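Local coordinates for protein disulfide-isomerase A4 (Rattus norvegicus, PDB 3EC3) that catalyses the rearrangement of disulfide bonds in proteins of the endoplasmic reticulum, this fragment being its pair of noncatalytic thioredoxin-like domains, b and b', at residues 76-89 and 106-120. The protein carries 1 engineered substitution. Sequence-based numbering, arbitrary orientation.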
loop_
_atom_site.group_PDB
_atom_site.type_symbol
_atom_site.label_atom_id
_atom_site.label_comp_id
_atom_site.label_asym_id
_atom_site.label_seq_id
_atom_site.Cartn_x
_atom_site.Cartn_y
_atom_site.Cartn_z
ATOM N N LEU A 76 10.295 -14.873 -3.677
ATOM C CA LEU A 76 10.139 -13.442 -3.614
ATOM C C LEU A 76 9.127 -13.179 -2.473
ATOM O O LEU A 76 8.040 -13.772 -2.460
ATOM C CB LEU A 76 9.560 -13.000 -4.951
ATOM C CG LEU A 76 9.406 -11.553 -5.413
ATOM C CD1 LEU A 76 7.987 -11.232 -5.858
ATOM C CD2 LEU A 76 10.089 -10.495 -4.519
ATOM N N VAL A 77 9.464 -12.295 -1.531
ATOM C CA VAL A 77 8.635 -12.096 -0.352
ATOM C C VAL A 77 8.312 -10.600 -0.358
ATOM O O VAL A 77 9.215 -9.781 -0.502
ATOM C CB VAL A 77 9.398 -12.478 0.938
ATOM C CG1 VAL A 77 8.549 -12.169 2.157
ATOM C CG2 VAL A 77 9.846 -13.978 0.905
ATOM N N LEU A 78 7.037 -10.256 -0.212
ATOM C CA LEU A 78 6.628 -8.862 -0.109
ATOM C C LEU A 78 5.951 -8.702 1.237
ATOM O O LEU A 78 5.023 -9.497 1.584
ATOM C CB LEU A 78 5.638 -8.488 -1.202
ATOM C CG LEU A 78 6.235 -7.847 -2.472
ATOM C CD1 LEU A 78 6.777 -8.931 -3.288
ATOM C CD2 LEU A 78 5.105 -7.076 -3.249
HETATM N N MSE A 79 6.394 -7.699 1.982
HETATM C CA MSE A 79 5.855 -7.435 3.285
HETATM C C MSE A 79 5.566 -5.953 3.413
HETATM O O MSE A 79 6.185 -5.134 2.728
HETATM C CB MSE A 79 6.867 -7.858 4.337
HETATM C CG MSE A 79 7.127 -9.341 4.337
HETATM SE SE MSE A 79 8.545 -9.774 5.611
HETATM C CE MSE A 79 10.056 -9.227 4.504
ATOM N N GLN A 80 4.609 -5.595 4.264
ATOM C CA GLN A 80 4.350 -4.179 4.499
ATOM C C GLN A 80 4.961 -3.781 5.843
ATOM O O GLN A 80 5.030 -4.604 6.735
ATOM C CB GLN A 80 2.827 -3.919 4.540
ATOM C CG GLN A 80 2.148 -4.160 3.219
ATOM C CD GLN A 80 2.512 -3.140 2.142
ATOM O OE1 GLN A 80 2.992 -2.039 2.420
ATOM N NE2 GLN A 80 2.277 -3.513 0.905
ATOM N N PRO A 81 5.304 -2.498 6.012
ATOM C CA PRO A 81 5.719 -2.006 7.313
ATOM C C PRO A 81 4.575 -2.245 8.352
ATOM O O PRO A 81 3.424 -2.305 7.942
ATOM C CB PRO A 81 5.858 -0.515 7.099
ATOM C CG PRO A 81 5.890 -0.268 5.640
ATOM C CD PRO A 81 5.250 -1.451 4.976
ATOM N N GLU A 82 4.911 -2.367 9.633
ATOM C CA GLU A 82 3.948 -2.635 10.693
ATOM C C GLU A 82 2.783 -1.635 10.629
ATOM O O GLU A 82 1.627 -2.010 10.875
ATOM C CB GLU A 82 4.587 -2.468 12.095
ATOM C CG GLU A 82 5.579 -3.553 12.553
ATOM C CD GLU A 82 5.696 -3.688 14.144
ATOM O OE1 GLU A 82 5.193 -2.834 14.912
ATOM O OE2 GLU A 82 6.284 -4.700 14.622
ATOM N N LYS A 83 3.088 -0.359 10.382
ATOM C CA LYS A 83 1.998 0.674 10.368
ATOM C C LYS A 83 0.914 0.401 9.293
ATOM O O LYS A 83 -0.194 0.949 9.377
ATOM C CB LYS A 83 2.627 2.074 10.210
ATOM C CG LYS A 83 3.393 2.250 8.876
ATOM C CD LYS A 83 3.830 3.734 8.600
ATOM C CE LYS A 83 4.837 4.281 9.658
ATOM N NZ LYS A 83 6.118 3.450 9.600
ATOM N N PHE A 84 1.222 -0.433 8.300
ATOM C CA PHE A 84 0.252 -0.802 7.243
ATOM C C PHE A 84 -0.304 -2.203 7.282
ATOM O O PHE A 84 -1.124 -2.582 6.400
ATOM C CB PHE A 84 0.749 -0.489 5.840
ATOM C CG PHE A 84 1.124 0.930 5.679
ATOM C CD1 PHE A 84 2.334 1.258 5.068
ATOM C CD2 PHE A 84 0.303 1.954 6.203
ATOM C CE1 PHE A 84 2.706 2.599 4.951
ATOM C CE2 PHE A 84 0.684 3.280 6.081
ATOM C CZ PHE A 84 1.881 3.578 5.458
ATOM N N GLN A 85 0.072 -2.974 8.317
ATOM C CA GLN A 85 -0.431 -4.366 8.427
ATOM C C GLN A 85 -1.861 -4.324 8.943
ATOM O O GLN A 85 -2.291 -3.302 9.485
ATOM C CB GLN A 85 0.439 -5.120 9.456
ATOM C CG GLN A 85 1.818 -5.357 8.867
ATOM C CD GLN A 85 2.828 -5.876 9.869
ATOM O OE1 GLN A 85 2.531 -6.050 11.050
ATOM N NE2 GLN A 85 4.062 -6.083 9.390
ATOM N N SER A 86 -2.606 -5.443 8.839
ATOM C CA SER A 86 -3.967 -5.471 9.398
ATOM C C SER A 86 -4.355 -6.900 9.681
ATOM O O SER A 86 -3.713 -7.844 9.169
ATOM C CB SER A 86 -5.028 -4.855 8.469
ATOM O OG SER A 86 -5.377 -5.780 7.418
ATOM N N LYS A 87 -5.414 -7.057 10.465
ATOM C CA LYS A 87 -5.948 -8.420 10.744
ATOM C C LYS A 87 -6.425 -9.160 9.501
ATOM O O LYS A 87 -6.622 -10.392 9.540
ATOM C CB LYS A 87 -7.153 -8.323 11.697
ATOM C CG LYS A 87 -6.965 -7.398 12.807
ATOM C CD LYS A 87 -8.261 -7.274 13.646
ATOM C CE LYS A 87 -9.409 -6.582 12.914
ATOM N NZ LYS A 87 -10.392 -6.062 13.937
ATOM N N TYR A 88 -6.666 -8.439 8.417
ATOM C CA TYR A 88 -7.201 -9.073 7.189
ATOM C C TYR A 88 -6.193 -9.467 6.125
ATOM O O TYR A 88 -6.571 -10.038 5.079
ATOM C CB TYR A 88 -8.248 -8.160 6.573
ATOM C CG TYR A 88 -9.293 -7.826 7.589
ATOM C CD1 TYR A 88 -9.504 -6.526 7.992
ATOM C CD2 TYR A 88 -10.058 -8.846 8.187
ATOM C CE1 TYR A 88 -10.490 -6.232 8.949
ATOM C CE2 TYR A 88 -11.006 -8.552 9.130
ATOM C CZ TYR A 88 -11.216 -7.261 9.502
ATOM O OH TYR A 88 -12.195 -6.988 10.438
ATOM N N GLU A 89 -4.919 -9.203 6.378
ATOM C CA GLU A 89 -3.879 -9.406 5.379
ATOM C C GLU A 89 -2.772 -10.258 5.944
ATOM O O GLU A 89 -2.383 -10.073 7.095
ATOM C CB GLU A 89 -3.297 -8.021 4.941
ATOM C CG GLU A 89 -4.335 -7.068 4.358
ATOM C CD GLU A 89 -3.823 -5.628 4.388
ATOM O OE1 GLU A 89 -4.121 -4.884 5.359
ATOM O OE2 GLU A 89 -3.054 -5.280 3.458
ATOM N N ILE A 106 7.184 -12.109 -12.222
ATOM C CA ILE A 106 7.728 -11.478 -11.008
ATOM C C ILE A 106 7.259 -10.041 -10.946
ATOM O O ILE A 106 6.750 -9.602 -9.933
ATOM C CB ILE A 106 9.261 -11.572 -10.971
ATOM C CG1 ILE A 106 9.673 -13.041 -10.902
ATOM C CG2 ILE A 106 9.845 -10.765 -9.767
ATOM C CD1 ILE A 106 11.201 -13.270 -11.024
ATOM N N LYS A 107 7.404 -9.334 -12.062
ATOM C CA LYS A 107 7.009 -7.941 -12.181
ATOM C C LYS A 107 5.511 -7.794 -11.896
ATOM O O LYS A 107 5.123 -6.926 -11.133
ATOM C CB LYS A 107 7.426 -7.406 -13.563
ATOM C CG LYS A 107 6.821 -6.067 -13.965
ATOM C CD LYS A 107 7.383 -5.488 -15.300
ATOM C CE LYS A 107 8.408 -6.422 -16.053
ATOM N NZ LYS A 107 8.615 -6.054 -17.514
ATOM N N ASP A 108 4.690 -8.663 -12.487
ATOM C CA ASP A 108 3.257 -8.692 -12.203
ATOM C C ASP A 108 2.912 -8.875 -10.724
ATOM O O ASP A 108 2.057 -8.161 -10.216
ATOM C CB ASP A 108 2.579 -9.795 -13.025
ATOM C CG ASP A 108 2.432 -9.432 -14.498
ATOM O OD1 ASP A 108 2.833 -8.324 -14.929
ATOM O OD2 ASP A 108 1.911 -10.285 -15.231
ATOM N N TYR A 109 3.556 -9.836 -10.045
ATOM C CA TYR A 109 3.262 -10.140 -8.625
ATOM C C TYR A 109 3.579 -8.933 -7.717
ATOM O O TYR A 109 2.824 -8.626 -6.768
ATOM C CB TYR A 109 4.087 -11.342 -8.172
ATOM C CG TYR A 109 3.687 -11.969 -6.855
ATOM C CD1 TYR A 109 4.332 -11.624 -5.684
ATOM C CD2 TYR A 109 2.678 -12.931 -6.800
ATOM C CE1 TYR A 109 3.996 -12.214 -4.474
ATOM C CE2 TYR A 109 2.324 -13.525 -5.607
ATOM C CZ TYR A 109 2.994 -13.154 -4.446
ATOM O OH TYR A 109 2.648 -13.725 -3.251
ATOM N N VAL A 110 4.702 -8.272 -7.990
ATOM C CA VAL A 110 5.098 -7.058 -7.251
ATOM C C VAL A 110 4.046 -5.965 -7.433
ATOM O O VAL A 110 3.600 -5.375 -6.481
ATOM C CB VAL A 110 6.497 -6.548 -7.713
ATOM C CG1 VAL A 110 6.779 -5.192 -7.113
ATOM C CG2 VAL A 110 7.585 -7.560 -7.318
ATOM N N VAL A 111 3.632 -5.709 -8.674
ATOM C CA VAL A 111 2.630 -4.654 -8.911
ATOM C C VAL A 111 1.314 -5.031 -8.210
ATOM O O VAL A 111 0.775 -4.235 -7.451
ATOM C CB VAL A 111 2.452 -4.318 -10.430
ATOM C CG1 VAL A 111 1.292 -3.313 -10.664
ATOM C CG2 VAL A 111 3.761 -3.741 -11.009
ATOM N N LYS A 112 0.873 -6.261 -8.404
ATOM C CA LYS A 112 -0.335 -6.771 -7.787
ATOM C C LYS A 112 -0.342 -6.560 -6.283
ATOM O O LYS A 112 -1.330 -6.042 -5.734
ATOM C CB LYS A 112 -0.515 -8.257 -8.124
ATOM C CG LYS A 112 -1.735 -8.893 -7.443
ATOM C CD LYS A 112 -2.086 -10.220 -8.048
ATOM C CE LYS A 112 -3.263 -10.867 -7.322
ATOM N NZ LYS A 112 -3.469 -12.284 -7.814
ATOM N N HIS A 113 0.754 -6.931 -5.615
ATOM C CA HIS A 113 0.803 -6.970 -4.152
ATOM C C HIS A 113 1.520 -5.834 -3.426
ATOM O O HIS A 113 1.704 -5.888 -2.225
ATOM C CB HIS A 113 1.371 -8.313 -3.669
ATOM C CG HIS A 113 0.438 -9.449 -3.912
ATOM N ND1 HIS A 113 0.694 -10.445 -4.827
ATOM C CD2 HIS A 113 -0.794 -9.705 -3.407
ATOM C CE1 HIS A 113 -0.326 -11.284 -4.857
ATOM N NE2 HIS A 113 -1.236 -10.862 -3.998
ATOM N N ALA A 114 1.856 -4.774 -4.128
ATOM C CA ALA A 114 2.618 -3.726 -3.477
ATOM C C ALA A 114 1.785 -2.785 -2.614
ATOM O O ALA A 114 2.372 -2.056 -1.825
ATOM C CB ALA A 114 3.395 -2.929 -4.500
ATOM N N LEU A 115 0.456 -2.745 -2.778
ATOM C CA LEU A 115 -0.297 -1.817 -1.970
ATOM C C LEU A 115 -0.934 -2.553 -0.793
ATOM O O LEU A 115 -1.497 -3.618 -0.997
ATOM C CB LEU A 115 -1.430 -1.115 -2.760
ATOM C CG LEU A 115 -1.153 0.080 -3.675
ATOM C CD1 LEU A 115 -2.498 0.527 -4.193
ATOM C CD2 LEU A 115 -0.444 1.196 -2.945
ATOM N N PRO A 116 -0.924 -1.940 0.389
ATOM C CA PRO A 116 -1.720 -2.546 1.447
ATOM C C PRO A 116 -3.220 -2.312 1.240
ATOM O O PRO A 116 -3.627 -1.475 0.415
ATOM C CB PRO A 116 -1.278 -1.812 2.687
ATOM C CG PRO A 116 -0.728 -0.554 2.319
ATOM C CD PRO A 116 -0.225 -0.735 0.848
ATOM N N LEU A 117 -4.038 -3.062 1.972
ATOM C CA LEU A 117 -5.471 -2.831 1.964
ATOM C C LEU A 117 -5.800 -1.374 2.258
ATOM O O LEU A 117 -6.636 -0.776 1.575
ATOM C CB LEU A 117 -6.111 -3.647 3.090
ATOM C CG LEU A 117 -7.396 -4.397 2.851
ATOM C CD1 LEU A 117 -8.134 -4.730 4.130
ATOM C CD2 LEU A 117 -8.285 -3.937 1.641
ATOM N N VAL A 118 -5.159 -0.789 3.261
ATOM C CA VAL A 118 -5.292 0.682 3.481
ATOM C C VAL A 118 -3.938 1.309 3.770
ATOM O O VAL A 118 -3.427 1.243 4.899
ATOM C CB VAL A 118 -6.297 1.067 4.596
ATOM C CG1 VAL A 118 -6.397 2.622 4.708
ATOM C CG2 VAL A 118 -7.677 0.535 4.301
ATOM N N GLY A 119 -3.357 1.880 2.714
ATOM C CA GLY A 119 -2.066 2.546 2.782
ATOM C C GLY A 119 -2.229 4.032 2.967
ATOM O O GLY A 119 -3.345 4.521 3.166
ATOM N N HIS A 120 -1.108 4.747 2.904
ATOM C CA HIS A 120 -1.083 6.204 3.111
ATOM C C HIS A 120 -0.747 6.871 1.774
ATOM O O HIS A 120 0.368 6.727 1.262
ATOM C CB HIS A 120 -0.019 6.595 4.166
ATOM C CG HIS A 120 0.069 8.081 4.433
ATOM N ND1 HIS A 120 1.076 8.627 5.193
ATOM C CD2 HIS A 120 -0.717 9.113 4.051
ATOM C CE1 HIS A 120 0.918 9.942 5.268
ATOM N NE2 HIS A 120 -0.185 10.260 4.609
HETATM O O HOH W 1 1.586 -6.146 0.185
HETATM O O HOH W 2 -3.528 -2.247 5.376
#
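Leu-76 and Leu-78 of strand 76-79 pack their methyl groups against helix 106-113, which runs almost parallel to the strand, 13° off, with the axes 9.8 Å apart. With its CG anti to the backbone N (chi1 -171°), Leu-76 brings CD1 to 3.7 Å from Tyr-109 CD1 and also against Val-110 CG2. Leu-78 CD1 meets the edge of the Tyr-109 ring, while its CD2 lies 3.7 Å from the carbonyl oxygen of His-113. Farther along, the Pro-116 ring packs against both Gln-80 and Phe-84, its CG 3.8 Å from Phe-84 CB; Gly-119 CA lies over one face of the Phe-84 ring, near CD2, and His-120 CB approaches CZ.

Two direct hydrogen bonds tie the segments together. Gln-80, whose chain bends at chi2, turns NE2 to Ala-114 O (3.1 Å); the acceptor lies in the amide plane, but the donor stands above the carbonyl plane. The Leu-117 N-H points nearly straight at Glu-89 OE2 (2.8 Å, 174°), meeting it from above the carboxylate plane. The other oxygen, OE1, takes the Ser-86 hydroxyl on its anti lone pair, which should restrain the carboxylate's rotation. A water bound to Glu-89 OE1 also bridges Phe-84 O and Val-118 N.

The contact runs from the interior of the first thioredoxin-like domain to its junction with the second. Strand 75-79 lies between strands 28-32 and 93-96 of the first sheet, whereas 118-121 is an outer strand of the second, and helix 149-163 receives Ser-86 and Leu-117 on Leu-160.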